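Long-range contacts in chitosanase (Bacillus subtilis subsp. subtilis str. 168, PDB 7C6C), which hydrolyses internal beta-1,4 linkages between glucosamine units of partly acetylated chitosan, as a secreted family 46 glycoside hydrolase: residues 9-14 with 238-242; 207-213 with 231-236. One frame throughout, in Å; residues are numbered along the deposited sequence. Where two conformers were deposited one is given.

Contact 1 of 2, residues 9-14 with 238-242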
loop_
_atom_site.group_PDB
_atom_site.type_symbol
_atom_site.label_atom_id
_atom_site.label_comp_id
_atom_site.label_asym_id
_atom_site.label_seq_id
_atom_site.Cartn_x
_atom_site.Cartn_y
_atom_site.Cartn_z
ATOM N N ARG A 9 -2.120 6.064 -12.334
ATOM C CA ARG A 9 -1.061 5.186 -12.813
ATOM C C ARG A 9 0.279 5.572 -12.203
ATOM O O ARG A 9 1.032 4.710 -11.740
ATOM C CB ARG A 9 -0.981 5.214 -14.341
ATOM C CG ARG A 9 0.155 4.344 -14.871
ATOM C CD ARG A 9 0.389 4.463 -16.372
ATOM N NE ARG A 9 0.371 5.839 -16.854
ATOM C CZ ARG A 9 1.362 6.716 -16.744
ATOM N NH1 ARG A 9 2.505 6.380 -16.142
ATOM N NH2 ARG A 9 1.195 7.943 -17.239
ATOM N N ARG A 10 0.601 6.871 -12.207
ATOM C CA ARG A 10 1.874 7.315 -11.646
ATOM C C ARG A 10 1.973 6.971 -10.166
ATOM O O ARG A 10 3.024 6.511 -9.695
ATOM C CB ARG A 10 2.057 8.816 -11.883
ATOM C CG ARG A 10 2.181 9.156 -13.352
ATOM C CD ARG A 10 2.434 10.627 -13.618
ATOM N NE ARG A 10 2.514 10.828 -15.060
ATOM C CZ ARG A 10 1.734 11.639 -15.762
ATOM N NH1 ARG A 10 0.831 12.401 -15.157
ATOM N NH2 ARG A 10 1.876 11.690 -17.078
ATOM N N ALA A 11 0.891 7.201 -9.414
ATOM C CA ALA A 11 0.875 6.843 -7.999
ATOM C C ALA A 11 1.146 5.359 -7.809
ATOM O O ALA A 11 1.896 4.963 -6.906
ATOM C CB ALA A 11 -0.476 7.210 -7.391
ATOM N N GLU A 12 0.536 4.523 -8.651
ATOM C CA GLU A 12 0.710 3.080 -8.533
ATOM C C GLU A 12 2.114 2.643 -8.934
ATOM O O GLU A 12 2.660 1.698 -8.350
ATOM C CB GLU A 12 -0.372 2.366 -9.347
ATOM C CG GLU A 12 -1.741 2.584 -8.734
ATOM C CD GLU A 12 -2.908 2.118 -9.584
ATOM O OE1 GLU A 12 -2.748 1.966 -10.811
ATOM O OE2 GLU A 12 -4.002 1.912 -9.011
ATOM N N GLN A 13 2.716 3.303 -9.925
ATOM C CA GLN A 13 4.082 2.956 -10.302
ATOM C C GLN A 13 5.083 3.376 -9.233
ATOM O O GLN A 13 6.092 2.688 -9.024
ATOM C CB GLN A 13 4.412 3.517 -11.683
ATOM C CG GLN A 13 3.591 2.831 -12.756
ATOM C CD GLN A 13 3.978 3.250 -14.151
ATOM O OE1 GLN A 13 4.925 4.016 -14.343
ATOM N NE2 GLN A 13 3.244 2.751 -15.140
ATOM N N LEU A 14 4.810 4.478 -8.523
ATOM C CA LEU A 14 5.614 4.821 -7.353
ATOM C C LEU A 14 5.514 3.728 -6.292
ATOM O O LEU A 14 6.533 3.203 -5.820
ATOM C CB LEU A 14 5.170 6.171 -6.785
ATOM C CG LEU A 14 5.567 7.387 -7.627
ATOM C CD1 LEU A 14 4.752 8.606 -7.230
ATOM C CD2 LEU A 14 7.061 7.653 -7.501
ATOM N N ASN A 238 17.157 4.082 -9.843
ATOM C CA ASN A 238 16.691 5.145 -10.721
ATOM C C ASN A 238 15.610 4.621 -11.647
ATOM O O ASN A 238 15.769 3.553 -12.248
ATOM C CB ASN A 238 17.844 5.663 -11.567
ATOM C CG ASN A 238 19.020 6.037 -10.733
ATOM O OD1 ASN A 238 18.877 6.792 -9.772
ATOM N ND2 ASN A 238 20.187 5.485 -11.056
ATOM N N PHE A 239 14.536 5.392 -11.787
ATOM C CA PHE A 239 13.397 4.996 -12.596
ATOM C C PHE A 239 12.822 6.217 -13.283
ATOM O O PHE A 239 12.948 7.344 -12.796
ATOM C CB PHE A 239 12.273 4.379 -11.744
ATOM C CG PHE A 239 12.717 3.217 -10.913
ATOM C CD1 PHE A 239 13.288 3.421 -9.666
ATOM C CD2 PHE A 239 12.579 1.922 -11.385
ATOM C CE1 PHE A 239 13.722 2.356 -8.896
ATOM C CE2 PHE A 239 13.005 0.843 -10.615
ATOM C CZ PHE A 239 13.577 1.065 -9.372
ATOM N N VAL A 240 12.165 5.979 -14.410
ATOM C CA VAL A 240 11.296 6.970 -15.022
ATOM C C VAL A 240 9.866 6.449 -14.998
ATOM O O VAL A 240 9.618 5.257 -15.212
ATOM C CB VAL A 240 11.747 7.364 -16.444
ATOM C CG1 VAL A 240 11.680 6.177 -17.396
ATOM C CG2 VAL A 240 10.907 8.524 -16.950
ATOM N N ILE A 241 8.933 7.348 -14.711
ATOM C CA ILE A 241 7.505 7.071 -14.731
ATOM C C ILE A 241 6.900 8.037 -15.738
ATOM O O ILE A 241 7.028 9.258 -15.587
ATOM C CB ILE A 241 6.889 7.253 -13.336
ATOM C CG1 ILE A 241 7.416 6.174 -12.386
ATOM C CG2 ILE A 241 5.371 7.239 -13.397
ATOM C CD1 ILE A 241 7.058 6.399 -10.927
ATOM N N LYS A 242 6.292 7.503 -16.787
ATOM C CA LYS A 242 5.762 8.343 -17.855
ATOM C C LYS A 242 4.618 9.223 -17.364
ATOM O O LYS A 242 4.414 10.331 -17.879
ATOM C CB LYS A 242 5.300 7.471 -19.028
ATOM C CG LYS A 242 4.772 8.230 -20.236
ATOM C CD LYS A 242 3.838 7.359 -21.072
ATOM C CE LYS A 242 2.378 7.653 -20.758
ATOM N NZ LYS A 242 1.551 6.417 -20.724
ATOM O OXT LYS A 242 3.891 8.836 -16.442
HETATM O O HOH W 1 5.729 4.650 -16.799
#
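Lys242 OXT, one oxygen of the C-terminal carboxylate, takes three hydrogen bonds from two arginines of helix segment 9-14. Arg9 approaches end-on, its NH1 and NH2 converging on this single atom, with NH1 to OXT at 2.8 Å and the oxygen lying almost exactly in the guanidinium plane. Arg10 comes side-on and divides its grip: NE reaches OXT at 2.8 Å, while NH2 meets a lone pair of Lys242 O at 3.0 Å. The two side chains reach one target by different routes, Arg10 running extended from CG to NE and Arg9 turning at its third torsion (chi3 44°). That bend lays one face of the Arg9 guanidinium against the aliphatic end of Lys242, whose CE lies 3.7 Å from NH2; the ammonium NZ is a like charge close to Arg9 NH2, which the carboxylate gripped at the guanidinium edge may partly offset. The chain terminus is pinned to helix 5-20 by a salt-bridge network at the end of strand 237-241, the last strand of a two-stranded antiparallel sheet; its segment 238-241 runs nearly antiparallel to helix 9-14 (163°). Inward of the charges, Ile241 points at the helix: its CG2 rests 3.7 Å from Arg10 CG, and its CD1 lies 3.6 Å from Leu14 CD2. In one of the two conformers of Gln13, a water joins its OE1 to Lys242 N, a less certain link than the salt bridges.

Contact 2 of 2, residues 207-213 with 231-236. With LMR ((2S)-2-hydroxybutanedioic acid), chain B.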
loop_
_atom_site.group_PDB
_atom_site.type_symbol
_atom_site.label_atom_id
_atom_site.label_comp_id
_atom_site.label_asym_id
_atom_site.label_seq_id
_atom_site.Cartn_x
_atom_site.Cartn_y
_atom_site.Cartn_z
ATOM N N SER A 207 12.122 0.686 4.630
ATOM C CA SER A 207 11.211 1.256 3.648
ATOM C C SER A 207 11.145 2.775 3.704
ATOM O O SER A 207 10.420 3.372 2.902
ATOM C CB SER A 207 9.801 0.693 3.850
ATOM O OG SER A 207 9.155 1.334 4.934
ATOM N N VAL A 208 11.877 3.417 4.622
ATOM C CA VAL A 208 11.726 4.854 4.826
ATOM C C VAL A 208 12.079 5.658 3.587
ATOM O O VAL A 208 11.627 6.797 3.450
ATOM C CB VAL A 208 12.523 5.353 6.055
ATOM C CG1 VAL A 208 11.990 4.721 7.322
ATOM C CG2 VAL A 208 14.016 5.074 5.882
ATOM N N ALA A 209 12.876 5.095 2.675
ATOM C CA ALA A 209 13.252 5.838 1.477
ATOM C C ALA A 209 12.036 6.279 0.671
ATOM O O ALA A 209 12.115 7.278 -0.049
ATOM C CB ALA A 209 14.205 5.021 0.605
ATOM N N ARG A 210 10.912 5.558 0.762
ATOM C CA ARG A 210 9.734 5.974 0.003
ATOM C C ARG A 210 9.253 7.350 0.432
ATOM O O ARG A 210 8.746 8.116 -0.397
ATOM C CB ARG A 210 8.623 4.920 0.089
ATOM C CG ARG A 210 7.928 4.797 1.435
ATOM C CD ARG A 210 7.424 3.380 1.655
ATOM N NE ARG A 210 6.281 3.045 0.808
ATOM C CZ ARG A 210 5.851 1.799 0.628
ATOM N NH1 ARG A 210 6.508 0.792 1.188
ATOM N NH2 ARG A 210 4.779 1.554 -0.111
ATOM N N VAL A 211 9.427 7.692 1.711
ATOM C CA VAL A 211 9.061 9.028 2.173
ATOM C C VAL A 211 9.895 10.084 1.457
ATOM O O VAL A 211 9.372 11.114 1.012
ATOM C CB VAL A 211 9.188 9.130 3.705
ATOM C CG1 VAL A 211 8.993 10.573 4.148
ATOM C CG2 VAL A 211 8.171 8.225 4.380
ATOM N N ASP A 212 11.202 9.838 1.308
ATOM C CA ASP A 212 12.053 10.814 0.636
ATOM C C ASP A 212 11.770 10.887 -0.859
ATOM O O ASP A 212 11.859 11.970 -1.445
ATOM C CB ASP A 212 13.529 10.525 0.899
ATOM C CG ASP A 212 14.415 11.708 0.560
ATOM O OD1 ASP A 212 14.215 12.794 1.151
ATOM O OD2 ASP A 212 15.304 11.560 -0.300
ATOM N N VAL A 213 11.428 9.766 -1.499
ATOM C CA VAL A 213 11.063 9.822 -2.914
ATOM C C VAL A 213 9.844 10.716 -3.103
ATOM O O VAL A 213 9.799 11.561 -4.008
ATOM C CB VAL A 213 10.835 8.406 -3.476
ATOM C CG1 VAL A 213 10.262 8.483 -4.884
ATOM C CG2 VAL A 213 12.131 7.618 -3.474
ATOM N N VAL A 231 12.647 9.185 -10.630
ATOM C CA VAL A 231 12.963 8.783 -9.271
ATOM C C VAL A 231 14.453 8.495 -9.218
ATOM O O VAL A 231 14.977 7.752 -10.057
ATOM C CB VAL A 231 12.152 7.538 -8.878
ATOM C CG1 VAL A 231 12.626 6.992 -7.542
ATOM C CG2 VAL A 231 10.672 7.879 -8.846
ATOM N N ARG A 232 15.145 9.092 -8.251
ATOM C CA ARG A 232 16.574 8.839 -8.049
ATOM C C ARG A 232 16.768 8.568 -6.565
ATOM O O ARG A 232 16.732 9.484 -5.738
ATOM C CB ARG A 232 17.452 9.983 -8.558
ATOM C CG ARG A 232 17.534 9.997 -10.087
ATOM C CD ARG A 232 18.619 10.946 -10.678
ATOM N NE ARG A 232 18.282 11.279 -12.069
ATOM C CZ ARG A 232 17.331 12.154 -12.377
ATOM N NH1 ARG A 232 16.720 12.818 -11.410
ATOM N NH2 ARG A 232 16.979 12.356 -13.633
ATOM N N SER A 233 16.942 7.295 -6.227
ATOM C CA SER A 233 16.932 6.856 -4.843
ATOM C C SER A 233 18.132 5.963 -4.594
ATOM O O SER A 233 18.365 5.010 -5.343
ATOM C CB SER A 233 15.649 6.069 -4.584
ATOM O OG SER A 233 15.708 5.390 -3.348
ATOM N N ASN A 234 18.895 6.269 -3.543
ATOM C CA ASN A 234 19.980 5.373 -3.158
ATOM C C ASN A 234 19.446 3.986 -2.825
ATOM O O ASN A 234 20.069 2.974 -3.164
ATOM C CB ASN A 234 20.754 5.947 -1.971
ATOM C CG ASN A 234 21.531 7.200 -2.328
ATOM O OD1 ASN A 234 21.851 7.438 -3.493
ATOM N ND2 ASN A 234 21.849 8.006 -1.318
ATOM N N GLU A 235 18.276 3.921 -2.186
ATOM C CA GLU A 235 17.716 2.638 -1.773
ATOM C C GLU A 235 17.150 1.866 -2.961
ATOM O O GLU A 235 17.445 0.678 -3.134
ATOM C CB GLU A 235 16.628 2.868 -0.725
ATOM C CG GLU A 235 15.865 1.609 -0.328
ATOM C CD GLU A 235 16.744 0.592 0.376
ATOM O OE1 GLU A 235 17.718 1.006 1.036
ATOM O OE2 GLU A 235 16.465 -0.621 0.268
ATOM N N TYR A 236 16.321 2.517 -3.783
ATOM C CA TYR A 236 15.574 1.803 -4.815
ATOM C C TYR A 236 16.261 1.795 -6.169
ATOM O O TYR A 236 16.007 0.890 -6.968
ATOM C CB TYR A 236 14.173 2.401 -4.996
ATOM C CG TYR A 236 13.341 2.427 -3.735
ATOM C CD1 TYR A 236 12.979 1.249 -3.087
ATOM C CD2 TYR A 236 12.929 3.629 -3.186
ATOM C CE1 TYR A 236 12.218 1.275 -1.924
ATOM C CE2 TYR A 236 12.174 3.668 -2.033
ATOM C CZ TYR A 236 11.823 2.490 -1.405
ATOM O OH TYR A 236 11.077 2.567 -0.257
HETATM C C1 LMR B . 18.681 9.562 -1.456
HETATM O O1A LMR B . 18.637 8.872 -2.495
HETATM O O1B LMR B . 18.917 10.789 -1.468
HETATM C C2 LMR B . 18.455 8.899 -0.129
HETATM O O2 LMR B . 18.796 9.827 0.908
HETATM C C3 LMR B . 16.994 8.481 0.029
HETATM C C4 LMR B . 16.666 7.282 -0.836
HETATM O O4A LMR B . 17.350 6.242 -0.698
HETATM O O4B LMR B . 15.719 7.366 -1.652
#
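Tyr236, Val213 and Ala209 carry most of this contact. The tyrosine ring reaches toward the segment 207-210 and presents its edge there, with Arg210 N close to the ring plane and 3.2 Å from Tyr236 OH. Ala209 CB approaches the same ring obliquely, 3.6 Å from CE2, and also packs against Glu235 CB at 3.5 Å. One turn further on, Val213 splits its two methyls. CG1, anti to the backbone N (chi1 172°), crosses Val231 at about a right angle, 3.9 Å from its CG1; CG2 touches Ser233 CB and the edge of the Tyr236 ring. Phe18 of helix 5-20 also meets that ring and packs on Val213. Ser233 OG organises the turn leaving the strand, accepting a nearly straight bond from Tyr236 N (3.0 Å, 170°), an ST motif. Ser233 OG also donates to O4B of the bound hydroxybutanedioate at 2.6 Å. Glu235 N binds the second oxygen of that carboxylate, O4A, at 2.9 Å, and Asn234 N binds O1A of the carboxylate at the other end. The turn receives the two carboxylates of this ligand through successive backbone N-H groups and a serine hydroxyl, while Ala209 and Asp212 of the helix line the pocket.

In the fold
The two contacts share a beta hairpin: strand 229-233 serves contact 2 and strand 237-241 contact 1, and Phe239 O probably accepts a hydrogen bond from Val231 N at 2.9 Å. Their centres lie 13 Å apart, and Leu14 CD2 meets Val231 CG2 at 3.9 Å, so helix 5-20 packs against both strands. That helix also carries Glu19, the predicted proton donor, whose side chain is about 9 Å from that of Leu14 in contact 1 but only about 3 Å from that of Arg210 in contact 2. Arg210 forms salt bridges with Glu19 and Asp142. The bound hydroxybutanedioate belongs to contact 2, about 10 Å from the Leu14 side chain.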